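Side-chain contacts in putative transcriptional regulator protein, LacI family (PDB 3MIZ), which probably binds regulatory DNA as a transcriptional repressor, with a periplasmic-binding-protein-like core of the kind that commonly senses small molecules in this family: residues 115-118 with 119-122; 146-149 with 150-153; 102-105 with 106-109; 76-79 with 80-84; 219-223 with 224-228. All blocks are in the same frame, centred on the assembly; numbering follows the deposited sequence.

Contact 1 of 5, residues 115-118 with 119-122; sequences DYQG and ARDL
Arg120 folds back over the preceding turn of its helix, laying one guanidinium face above CA of Gln117 and bringing NH1 to the edge of the Tyr116 ring. These are the opening turns of helix 115-127, in a fold of the periplasmic-binding-protein kind, and the side chains meet at the three- and four-residue spacing of an alpha helix. Arg120 CZ stands 3.8 Å from Gln117 CA. NH1 lies near the plane of the aromatic ring, 3.3 Å from Tyr116 CD2, and the two flat groups are steeply inclined to each other. The bend in the arginine comes at its third torsion (chi3 71°), which turns the guanidinium back toward the start of the helix instead of continuing outward. Gln117 meanwhile bends the other way, toward Asp121. Its NE2 gives a nearly straight bond to Asp121 OD2 at 2.7 Å, while its OE1 accepts from the backbone N of Cys282 in strand 277-285, so both ends of the amide are gripped and its rotation is fixed. A leucine here would probably leave Asp121 OD2 without this donor and cut the polar link to strand 277-285. Asp115 turns elsewhere, to Arg149 and Arg81. Beneath the side chains runs the regular helical ladder, from Ala119 N to Asp115 O and on to Leu122 N to Gly118 O at 3.0 Å. The amide of Gln117 holds Asp121 OD2 in its own plane, yet approaches the carboxylate from above.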
# COMPACT_ATOMS: atom_id res chain seq x y z
N ASP A 115 -5.43 18.36 -7.32
CA ASP A 115 -6.51 17.44 -7.69
C ASP A 115 -7.41 18.00 -8.77
O ASP A 115 -7.81 17.30 -9.70
CB ASP A 115 -7.36 17.12 -6.46
CG ASP A 115 -6.64 16.27 -5.46
OD1 ASP A 115 -6.83 15.04 -5.49
OD2 ASP A 115 -5.85 16.82 -4.67
N TYR A 116 -7.75 19.27 -8.62
CA TYR A 116 -8.63 19.94 -9.58
C TYR A 116 -8.02 19.95 -10.98
O TYR A 116 -8.68 19.57 -11.96
CB TYR A 116 -8.91 21.37 -9.10
CG TYR A 116 -10.01 22.05 -9.88
CD1 TYR A 116 -11.34 21.93 -9.49
CD2 TYR A 116 -9.72 22.79 -11.02
CE1 TYR A 116 -12.36 22.52 -10.23
CE2 TYR A 116 -10.73 23.39 -11.76
CZ TYR A 116 -12.05 23.25 -11.36
OH TYR A 116 -13.05 23.84 -12.09
N GLN A 117 -6.78 20.39 -11.09
CA GLN A 117 -6.10 20.45 -12.38
C GLN A 117 -6.00 19.06 -13.00
O GLN A 117 -6.26 18.88 -14.18
CB GLN A 117 -4.71 21.07 -12.21
CG GLN A 117 -3.74 20.81 -13.36
CD GLN A 117 -2.95 19.53 -13.15
OE1 GLN A 117 -2.46 19.27 -12.06
NE2 GLN A 117 -2.83 18.73 -14.21
N GLY A 118 -5.61 18.08 -12.18
CA GLY A 118 -5.47 16.72 -12.66
C GLY A 118 -6.76 16.17 -13.23
O GLY A 118 -6.76 15.58 -14.31
N ALA A 119 -7.87 16.36 -12.52
CA ALA A 119 -9.17 15.86 -12.98
C ALA A 119 -9.62 16.63 -14.21
O ALA A 119 -10.26 16.07 -15.10
CB ALA A 119 -10.21 15.98 -11.87
N ARG A 120 -9.27 17.91 -14.26
CA ARG A 120 -9.62 18.75 -15.39
C ARG A 120 -8.92 18.22 -16.65
O ARG A 120 -9.56 18.03 -17.68
CB ARG A 120 -9.18 20.20 -15.14
CG ARG A 120 -9.27 21.12 -16.37
CD ARG A 120 -8.94 22.58 -16.02
NE ARG A 120 -7.53 22.84 -15.72
CZ ARG A 120 -7.10 23.39 -14.58
NH1 ARG A 120 -7.98 23.73 -13.64
NH2 ARG A 120 -5.81 23.63 -14.38
N ASP A 121 -7.62 17.98 -16.55
CA ASP A 121 -6.86 17.50 -17.70
C ASP A 121 -7.27 16.10 -18.15
O ASP A 121 -7.22 15.79 -19.34
CB ASP A 121 -5.37 17.53 -17.39
CG ASP A 121 -4.83 18.94 -17.30
OD1 ASP A 121 -5.49 19.86 -17.83
OD2 ASP A 121 -3.75 19.13 -16.71
N LEU A 122 -7.67 15.27 -17.20
CA LEU A 122 -8.08 13.91 -17.50
C LEU A 122 -9.44 13.95 -18.19
O LEU A 122 -9.70 13.18 -19.11
CB LEU A 122 -8.14 13.11 -16.19
CG LEU A 122 -8.00 11.59 -16.22
CD1 LEU A 122 -6.88 11.16 -17.14
CD2 LEU A 122 -7.74 11.12 -14.79

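Contact 2 of 5, residues 146-149 with 150-153; sequences AELR and LDAF
In the beta-alpha-beta unit formed by strand 134-138, helix 144-160 and strand 167-174, Glu147 and Asp151 sit one turn apart on the helix and share a water. Both carboxylates accept from it, Glu147 OE2 at 2.7 Å and Asp151 OD1 at 2.6 Å. Glu147 OE2 and Asp151 OD1 are themselves 4.9 Å apart, and the bridging water probably eases the repulsion between the like charges. The other oxygen, Glu147 OE1, makes a long, weak ion pair with Arg138. With its CG beside the backbone N (chi1 -73°), the Asp151 carboxylate folds back over the preceding turn, and its CG comes within 3.1 Å of Glu147 O. That carbonyl already accepts the backbone bond from Asp151 N at 2.8 Å. Apolar branches border the acidic pair: Leu150 runs alongside Glu147, its CD2 4.0 Å from Glu147 OE2, while Leu148 CD2 approaches the other carboxylate oxygen, Asp151 OD2. Arg149 instead sends a fully extended chain away from the helix to Asp115, with Gly204 O as a further acceptor and Phe232 as a cation-pi partner. Around this stretch, Ala152 packs on Tyr116 and Ala119 of helix 115-127, whereas Leu150 and Phe153 are pressed against strands 134-138 and 167-174.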
# COMPACT_ATOMS: atom_id res chain seq x y z
N ALA A 146 -11.50 14.05 -3.27
CA ALA A 146 -12.58 13.43 -4.03
C ALA A 146 -13.53 14.48 -4.57
O ALA A 146 -13.92 14.43 -5.74
CB ALA A 146 -13.34 12.45 -3.16
N GLU A 147 -13.91 15.43 -3.72
CA GLU A 147 -14.83 16.48 -4.11
C GLU A 147 -14.22 17.43 -5.13
O GLU A 147 -14.90 17.87 -6.05
CB GLU A 147 -15.29 17.27 -2.89
CG GLU A 147 -16.72 17.79 -2.97
CD GLU A 147 -17.75 16.68 -3.10
OE1 GLU A 147 -17.47 15.53 -2.68
OE2 GLU A 147 -18.86 16.96 -3.62
N LEU A 148 -12.94 17.75 -4.96
CA LEU A 148 -12.29 18.66 -5.91
C LEU A 148 -12.18 18.02 -7.30
O LEU A 148 -12.31 18.71 -8.30
CB LEU A 148 -10.90 19.04 -5.43
CG LEU A 148 -10.86 19.87 -4.15
CD1 LEU A 148 -9.41 20.16 -3.77
CD2 LEU A 148 -11.63 21.17 -4.37
N ARG A 149 -11.93 16.72 -7.35
CA ARG A 149 -11.83 16.04 -8.64
C ARG A 149 -13.20 16.04 -9.33
O ARG A 149 -13.30 16.17 -10.55
CB ARG A 149 -11.34 14.60 -8.45
CG ARG A 149 -9.97 14.55 -7.81
CD ARG A 149 -9.56 13.13 -7.45
NE ARG A 149 -8.34 13.15 -6.64
CZ ARG A 149 -7.74 12.07 -6.16
NH1 ARG A 149 -8.23 10.86 -6.42
NH2 ARG A 149 -6.64 12.20 -5.43
N LEU A 150 -14.25 15.91 -8.52
CA LEU A 150 -15.61 15.91 -9.04
C LEU A 150 -15.99 17.32 -9.50
O LEU A 150 -16.66 17.49 -10.52
CB LEU A 150 -16.59 15.42 -7.97
CG LEU A 150 -18.08 15.51 -8.34
CD1 LEU A 150 -18.38 14.62 -9.55
CD2 LEU A 150 -18.91 15.08 -7.14
N ASP A 151 -15.55 18.32 -8.74
CA ASP A 151 -15.83 19.71 -9.12
C ASP A 151 -15.25 19.96 -10.51
O ASP A 151 -15.86 20.62 -11.35
CB ASP A 151 -15.19 20.70 -8.15
CG ASP A 151 -15.89 20.75 -6.80
OD1 ASP A 151 -17.07 20.36 -6.68
OD2 ASP A 151 -15.23 21.23 -5.84
N ALA A 152 -14.05 19.44 -10.73
CA ALA A 152 -13.35 19.62 -12.01
C ALA A 152 -14.09 18.93 -13.14
O ALA A 152 -14.26 19.49 -14.21
CB ALA A 152 -11.93 19.09 -11.92
N PHE A 153 -14.52 17.70 -12.88
CA PHE A 153 -15.25 16.93 -13.89
C PHE A 153 -16.51 17.68 -14.30
O PHE A 153 -16.80 17.82 -15.49
CB PHE A 153 -15.61 15.56 -13.32
CG PHE A 153 -16.43 14.71 -14.25
CD1 PHE A 153 -15.92 14.30 -15.47
CD2 PHE A 153 -17.72 14.33 -13.90
CE1 PHE A 153 -16.68 13.50 -16.34
CE2 PHE A 153 -18.49 13.53 -14.76
CZ PHE A 153 -17.96 13.12 -15.98
O HOH W 1 -18.43 18.25 -6.01

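Contact 3 of 5, residues 102-105 with 106-109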
# COMPACT_ATOMS: atom_id res chain seq x y z
N PRO A 102 -3.07 24.53 6.06
CA PRO A 102 -3.57 24.95 7.37
C PRO A 102 -4.96 25.57 7.26
O PRO A 102 -5.30 26.14 6.23
CB PRO A 102 -2.53 25.96 7.83
CG PRO A 102 -2.10 26.60 6.53
CD PRO A 102 -1.96 25.40 5.61
N GLN A 103 -5.75 25.43 8.32
CA GLN A 103 -7.08 26.02 8.35
C GLN A 103 -6.89 27.52 8.53
O GLN A 103 -7.63 28.34 7.96
CB GLN A 103 -7.90 25.44 9.51
CG GLN A 103 -9.34 25.94 9.56
CD GLN A 103 -10.07 25.73 8.25
OE1 GLN A 103 -9.78 26.38 7.25
NE2 GLN A 103 -11.02 24.80 8.25
N THR A 104 -5.90 27.88 9.33
CA THR A 104 -5.58 29.28 9.59
C THR A 104 -4.71 29.81 8.45
O THR A 104 -3.61 29.31 8.21
CB THR A 104 -4.82 29.45 10.92
OG1 THR A 104 -5.70 29.10 12.01
CG2 THR A 104 -4.35 30.89 11.10
N ARG A 105 -5.21 30.83 7.77
CA ARG A 105 -4.52 31.45 6.65
C ARG A 105 -3.04 31.73 6.90
O ARG A 105 -2.68 32.45 7.84
CB ARG A 105 -5.21 32.76 6.25
CG ARG A 105 -4.56 33.48 5.08
CD ARG A 105 -5.34 34.73 4.68
NE ARG A 105 -5.22 35.81 5.67
CZ ARG A 105 -4.12 36.52 5.86
NH1 ARG A 105 -3.04 36.29 5.14
NH2 ARG A 105 -4.09 37.47 6.79
N GLU A 106 -2.20 31.15 6.05
CA GLU A 106 -0.75 31.31 6.11
C GLU A 106 -0.11 31.00 7.46
O GLU A 106 0.90 31.61 7.82
CB GLU A 106 -0.36 32.73 5.68
CG GLU A 106 -0.98 33.16 4.36
CD GLU A 106 -0.22 34.30 3.71
OE1 GLU A 106 0.90 34.06 3.22
OE2 GLU A 106 -0.75 35.44 3.70
N LEU A 107 -0.68 30.06 8.19
CA LEU A 107 -0.10 29.69 9.49
C LEU A 107 1.28 29.07 9.29
O LEU A 107 2.21 29.33 10.05
CB LEU A 107 -1.02 28.69 10.21
CG LEU A 107 -0.63 28.32 11.64
CD1 LEU A 107 -0.84 29.52 12.56
CD2 LEU A 107 -1.48 27.16 12.11
N LEU A 108 1.41 28.25 8.25
CA LEU A 108 2.66 27.56 7.93
C LEU A 108 2.78 27.35 6.43
O LEU A 108 1.77 27.34 5.73
CB LEU A 108 2.68 26.19 8.59
CG LEU A 108 2.70 26.07 10.11
CD1 LEU A 108 2.32 24.64 10.51
CD2 LEU A 108 4.09 26.42 10.61
N PRO A 109 4.00 27.19 5.91
CA PRO A 109 4.12 26.96 4.47
C PRO A 109 3.54 25.59 4.16
O PRO A 109 3.58 24.68 4.99
CB PRO A 109 5.63 27.04 4.23
CG PRO A 109 6.22 26.66 5.54
CD PRO A 109 5.33 27.36 6.53
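Leu107 packs its CB against Pro102 and Thr104 at once, and this small apolar patch is the compact side of a type II beta turn running from Thr104 to Leu107. Pro102 CB and Leu107 CB are 3.9 Å apart. The threonine touches with both CB and its methyl: a chi1 of -66° sets OG1 beside the backbone N and CG2 anti to it, on the side of Leu107, with CG2 4.0 Å from Leu107 CD1. The hydroxyl, on another branch, is hydrogen-bonded to Asp85. The turn is closed by Leu107 N, which donates to Thr104 O at 3.0 Å from well above the carbonyl plane. Glu106 takes the third position with a positive phi (53°), the conformation that a type II turn requires there. At the looser, solvent-facing side, Arg105 and Glu106 run out side by side from the top of the turn and join in a salt bridge, Arg105 NH1 to Glu106 OE2 at 2.8 Å. The oxygen lies at the guanidinium edge, near its plane, but the carboxylate itself is turned by 54° against it. Both of these residues also touch a crystal neighbour, so their pairing may owe something to the lattice. The loop joins strand 100-101 to strand 110-113; at its base Pro102 and Leu108 rest on Met97 of strand 95-97, and Pro109 is hydrogen-bonded through its backbone to that same residue.

Contact 4 of 5, residues 76-79 with 80-84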
# COMPACT_ATOMS: atom_id res chain seq x y z
N TYR A 76 4.96 17.94 8.31
CA TYR A 76 3.62 17.54 8.70
C TYR A 76 2.98 16.96 7.45
O TYR A 76 2.61 17.71 6.54
CB TYR A 76 2.84 18.77 9.16
CG TYR A 76 1.63 18.44 9.97
CD1 TYR A 76 1.75 18.14 11.32
CD2 TYR A 76 0.36 18.45 9.40
CE1 TYR A 76 0.65 17.87 12.10
CE2 TYR A 76 -0.76 18.18 10.17
CZ TYR A 76 -0.61 17.89 11.52
OH TYR A 76 -1.70 17.63 12.32
N VAL A 77 2.83 15.65 7.41
CA VAL A 77 2.29 14.97 6.24
C VAL A 77 0.99 14.22 6.49
O VAL A 77 0.89 13.40 7.41
CB VAL A 77 3.34 13.97 5.69
CG1 VAL A 77 2.84 13.33 4.40
CG2 VAL A 77 4.67 14.67 5.49
N THR A 78 -0.01 14.49 5.67
CA THR A 78 -1.28 13.79 5.81
C THR A 78 -1.36 12.73 4.71
O THR A 78 -0.84 12.93 3.61
CB THR A 78 -2.47 14.76 5.71
OG1 THR A 78 -2.36 15.56 4.52
CG2 THR A 78 -2.47 15.70 6.93
N MSE A 79 -2.00 11.60 5.01
CA MSE A 79 -2.13 10.52 4.03
C MSE A 79 -2.98 10.96 2.84
O MSE A 79 -2.71 10.57 1.70
CB MSE A 79 -2.73 9.28 4.69
CG MSE A 79 -1.75 8.57 5.61
SE MSE A 79 -0.18 7.99 4.63
CE MSE A 79 1.08 9.40 5.11
N TYR A 80 -4.02 11.74 3.10
CA TYR A 80 -4.84 12.26 2.01
C TYR A 80 -4.94 13.76 2.21
O TYR A 80 -4.66 14.28 3.29
CB TYR A 80 -6.25 11.62 1.97
CG TYR A 80 -6.94 11.50 3.30
CD1 TYR A 80 -6.90 10.31 4.02
CD2 TYR A 80 -7.66 12.57 3.83
CE1 TYR A 80 -7.56 10.18 5.24
CE2 TYR A 80 -8.32 12.46 5.05
CZ TYR A 80 -8.27 11.26 5.75
OH TYR A 80 -8.95 11.14 6.94
N ARG A 81 -5.32 14.46 1.16
CA ARG A 81 -5.40 15.91 1.23
C ARG A 81 -6.37 16.40 2.30
O ARG A 81 -7.53 16.01 2.32
CB ARG A 81 -5.76 16.46 -0.13
CG ARG A 81 -5.33 17.88 -0.33
CD ARG A 81 -5.54 18.29 -1.77
NE ARG A 81 -5.40 19.73 -1.93
CZ ARG A 81 -5.61 20.36 -3.08
NH1 ARG A 81 -5.98 19.67 -4.15
NH2 ARG A 81 -5.47 21.67 -3.14
N ARG A 82 -5.88 17.26 3.18
CA ARG A 82 -6.69 17.79 4.27
C ARG A 82 -6.40 19.27 4.51
O ARG A 82 -5.36 19.79 4.10
CB ARG A 82 -6.38 17.04 5.58
CG ARG A 82 -6.70 15.55 5.60
CD ARG A 82 -6.21 14.94 6.92
NE ARG A 82 -6.77 15.65 8.07
CZ ARG A 82 -6.29 15.58 9.31
NH1 ARG A 82 -5.23 14.82 9.57
NH2 ARG A 82 -6.86 16.28 10.28
N ILE A 83 -7.34 19.93 5.18
CA ILE A 83 -7.18 21.32 5.58
C ILE A 83 -7.22 21.17 7.10
O ILE A 83 -8.23 20.73 7.66
CB ILE A 83 -8.36 22.21 5.13
CG1 ILE A 83 -8.42 22.27 3.60
CG2 ILE A 83 -8.16 23.62 5.66
CD1 ILE A 83 -9.66 23.01 3.08
N VAL A 84 -6.12 21.50 7.77
CA VAL A 84 -6.05 21.34 9.21
C VAL A 84 -4.88 22.08 9.83
O VAL A 84 -3.81 22.21 9.23
CB VAL A 84 -5.94 19.84 9.59
CG1 VAL A 84 -4.75 19.21 8.89
CG2 VAL A 84 -5.80 19.69 11.11
O HOH W 2 -2.56 15.37 11.16
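The chain turns a corner at Met79 and Tyr80, so that the stretches 76-79 and 80-84, joined across it, run 139° apart as strand 73-78 gives way to the weakly bonded strand 81-83. The corner follows the C-terminal end of strand 73-78, which lies between strands 15-20 and 95-97 in the four-stranded parallel sheet. Thr78 spans it with its hydroxyl, OG1 donating to Tyr80 O at 2.9 Å from above the carbonyl plane. Its chi1 of 52° places OG1 between the backbone N and carbonyl carbon, and leaves CG2 to meet Arg82 CD at 3.8 Å. The bent Arg82 chain then carries its guanidinium across Val84, whose CG1 lies over one face, offset toward the rim. The same methyl of Val84 reaches the edge of the Tyr76 ring, 4.3 Å from CE2. Water 2 donates to Tyr76 OH at 2.7 Å and accepts a weak bond from Arg82 NH1 at 3.2 Å. NH1 also forms a salt bridge with Asp21, while Arg81 pairs with Asp115 and Glu112. Apolar contacts from Thr78 and Val84 thus flank the Arg82 side chain, and the Asp21 carboxylate offsets its charge and probably fixes where its NH1 end lies.

Contact 5 of 5, residues 219-223 with 224-228; sequences LGLRI and PQDVS
Asp226 turns its CG beside the backbone N (chi1 -65°), which swings OD1 back to the backbone of Arg222, while Arg222 and Gln225 both extend outward and run alongside each other. Arg222 N donates to Asp226 OD1 at 2.8 Å, nearly straight, on the anti side of the carboxylate and tilted out of its plane. In return Arg222 O accepts from Asp226 N at 2.7 Å and, more distantly, from Val227 N at 3.2 Å, so the backbone of one residue is gripped from both ends. An alanine in place of Asp226 would remove the carboxylate and is likely to leave Arg222 N without this acceptor, making the turn less firmly held. Farther out, Arg222 NH1 bonds Gln225 OE1 at 2.7 Å, in the carbonyl plane and on a lone pair. Gln225 NE2 adds only a weak bond to Asp226 OD2. Leu221 CD2 lies against Asp226 CB at 3.7 Å. The turn links two helices: Gly220 is the C-prime residue of the Schellman motif ending helix 206-217, and the short helix 223-226 leads into strand 228-230. Leu221 packs on Leu192 of helix 184-192, and Val227 on Ala216 of helix 206-217.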
# COMPACT_ATOMS: atom_id res chain seq x y z
N LEU A 219 -19.43 -8.22 -18.09
CA LEU A 219 -20.58 -7.98 -18.97
C LEU A 219 -20.19 -8.19 -20.43
O LEU A 219 -20.95 -7.86 -21.34
CB LEU A 219 -21.12 -6.55 -18.79
CG LEU A 219 -21.76 -6.19 -17.45
CD1 LEU A 219 -22.03 -4.69 -17.41
CD2 LEU A 219 -23.06 -6.97 -17.27
N GLY A 220 -18.99 -8.72 -20.64
CA GLY A 220 -18.51 -8.98 -21.99
C GLY A 220 -17.95 -7.78 -22.71
O GLY A 220 -17.68 -7.85 -23.91
N LEU A 221 -17.77 -6.67 -22.01
CA LEU A 221 -17.22 -5.47 -22.64
C LEU A 221 -15.70 -5.50 -22.64
O LEU A 221 -15.08 -5.95 -21.67
CB LEU A 221 -17.71 -4.22 -21.90
CG LEU A 221 -19.23 -3.98 -21.94
CD1 LEU A 221 -19.60 -2.80 -21.05
CD2 LEU A 221 -19.66 -3.73 -23.38
N ARG A 222 -15.10 -5.04 -23.74
CA ARG A 222 -13.65 -4.99 -23.88
C ARG A 222 -13.26 -3.58 -23.47
O ARG A 222 -13.92 -2.61 -23.86
CB ARG A 222 -13.24 -5.24 -25.34
CG ARG A 222 -13.82 -6.53 -25.90
CD ARG A 222 -13.47 -6.71 -27.38
NE ARG A 222 -14.06 -7.94 -27.91
CZ ARG A 222 -13.85 -8.41 -29.14
NH1 ARG A 222 -13.07 -7.74 -29.98
NH2 ARG A 222 -14.43 -9.54 -29.53
N ILE A 223 -12.19 -3.45 -22.70
CA ILE A 223 -11.83 -2.13 -22.21
C ILE A 223 -11.70 -1.04 -23.28
O ILE A 223 -12.72 -0.47 -23.69
CB ILE A 223 -10.57 -2.18 -21.32
CG1 ILE A 223 -10.76 -3.21 -20.21
CG2 ILE A 223 -10.31 -0.80 -20.71
CD1 ILE A 223 -11.96 -2.95 -19.30
N PRO A 224 -10.49 -0.74 -23.78
CA PRO A 224 -10.54 0.33 -24.78
C PRO A 224 -11.64 0.21 -25.84
O PRO A 224 -12.40 1.15 -26.06
CB PRO A 224 -9.13 0.31 -25.37
CG PRO A 224 -8.75 -1.13 -25.26
CD PRO A 224 -9.23 -1.50 -23.88
N GLN A 225 -11.74 -0.95 -26.48
CA GLN A 225 -12.72 -1.17 -27.55
C GLN A 225 -14.18 -0.83 -27.24
O GLN A 225 -14.82 -0.11 -27.99
CB GLN A 225 -12.66 -2.63 -28.04
CG GLN A 225 -13.54 -2.91 -29.25
CD GLN A 225 -13.61 -4.40 -29.60
OE1 GLN A 225 -12.58 -5.06 -29.76
NE2 GLN A 225 -14.82 -4.93 -29.72
N ASP A 226 -14.70 -1.35 -26.13
CA ASP A 226 -16.09 -1.10 -25.77
C ASP A 226 -16.32 0.05 -24.78
O ASP A 226 -17.34 0.74 -24.84
CB ASP A 226 -16.71 -2.40 -25.26
CG ASP A 226 -16.77 -3.47 -26.35
OD1 ASP A 226 -16.76 -4.67 -26.02
OD2 ASP A 226 -16.82 -3.09 -27.54
N VAL A 227 -15.37 0.25 -23.87
CA VAL A 227 -15.49 1.33 -22.89
C VAL A 227 -14.11 1.76 -22.41
O VAL A 227 -13.29 0.92 -22.05
CB VAL A 227 -16.34 0.92 -21.67
CG1 VAL A 227 -15.68 -0.25 -20.93
CG2 VAL A 227 -16.53 2.11 -20.74
N SER A 228 -13.84 3.06 -22.42
CA SER A 228 -12.56 3.57 -21.95
C SER A 228 -12.64 3.77 -20.44
O SER A 228 -13.70 4.07 -19.91
CB SER A 228 -12.23 4.91 -22.62
OG SER A 228 -11.98 4.76 -24.01

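Overall arrangement
Contacts 1 and 2 lie side by side on two packed helices, their centres about 8 Å apart. Ala119 CB meets Ala152 CB at 3.6 Å, and Asp115 OD1 binds Arg149 NE at 2.7 Å. The other carboxylate oxygen, Asp115 OD2, reaches Arg81 NH1 of contact 4 at 2.9 Å, so this one aspartate ties three contacts together. Contact 4 in turn packs through Ile83 on Pro102 and Gln103 of contact 3, about 13 Å away between centres. Contact 5 stands apart: its centre is about 46 Å from that of contact 3, on the opposite side of the chain's centre, and it touches none of the other four.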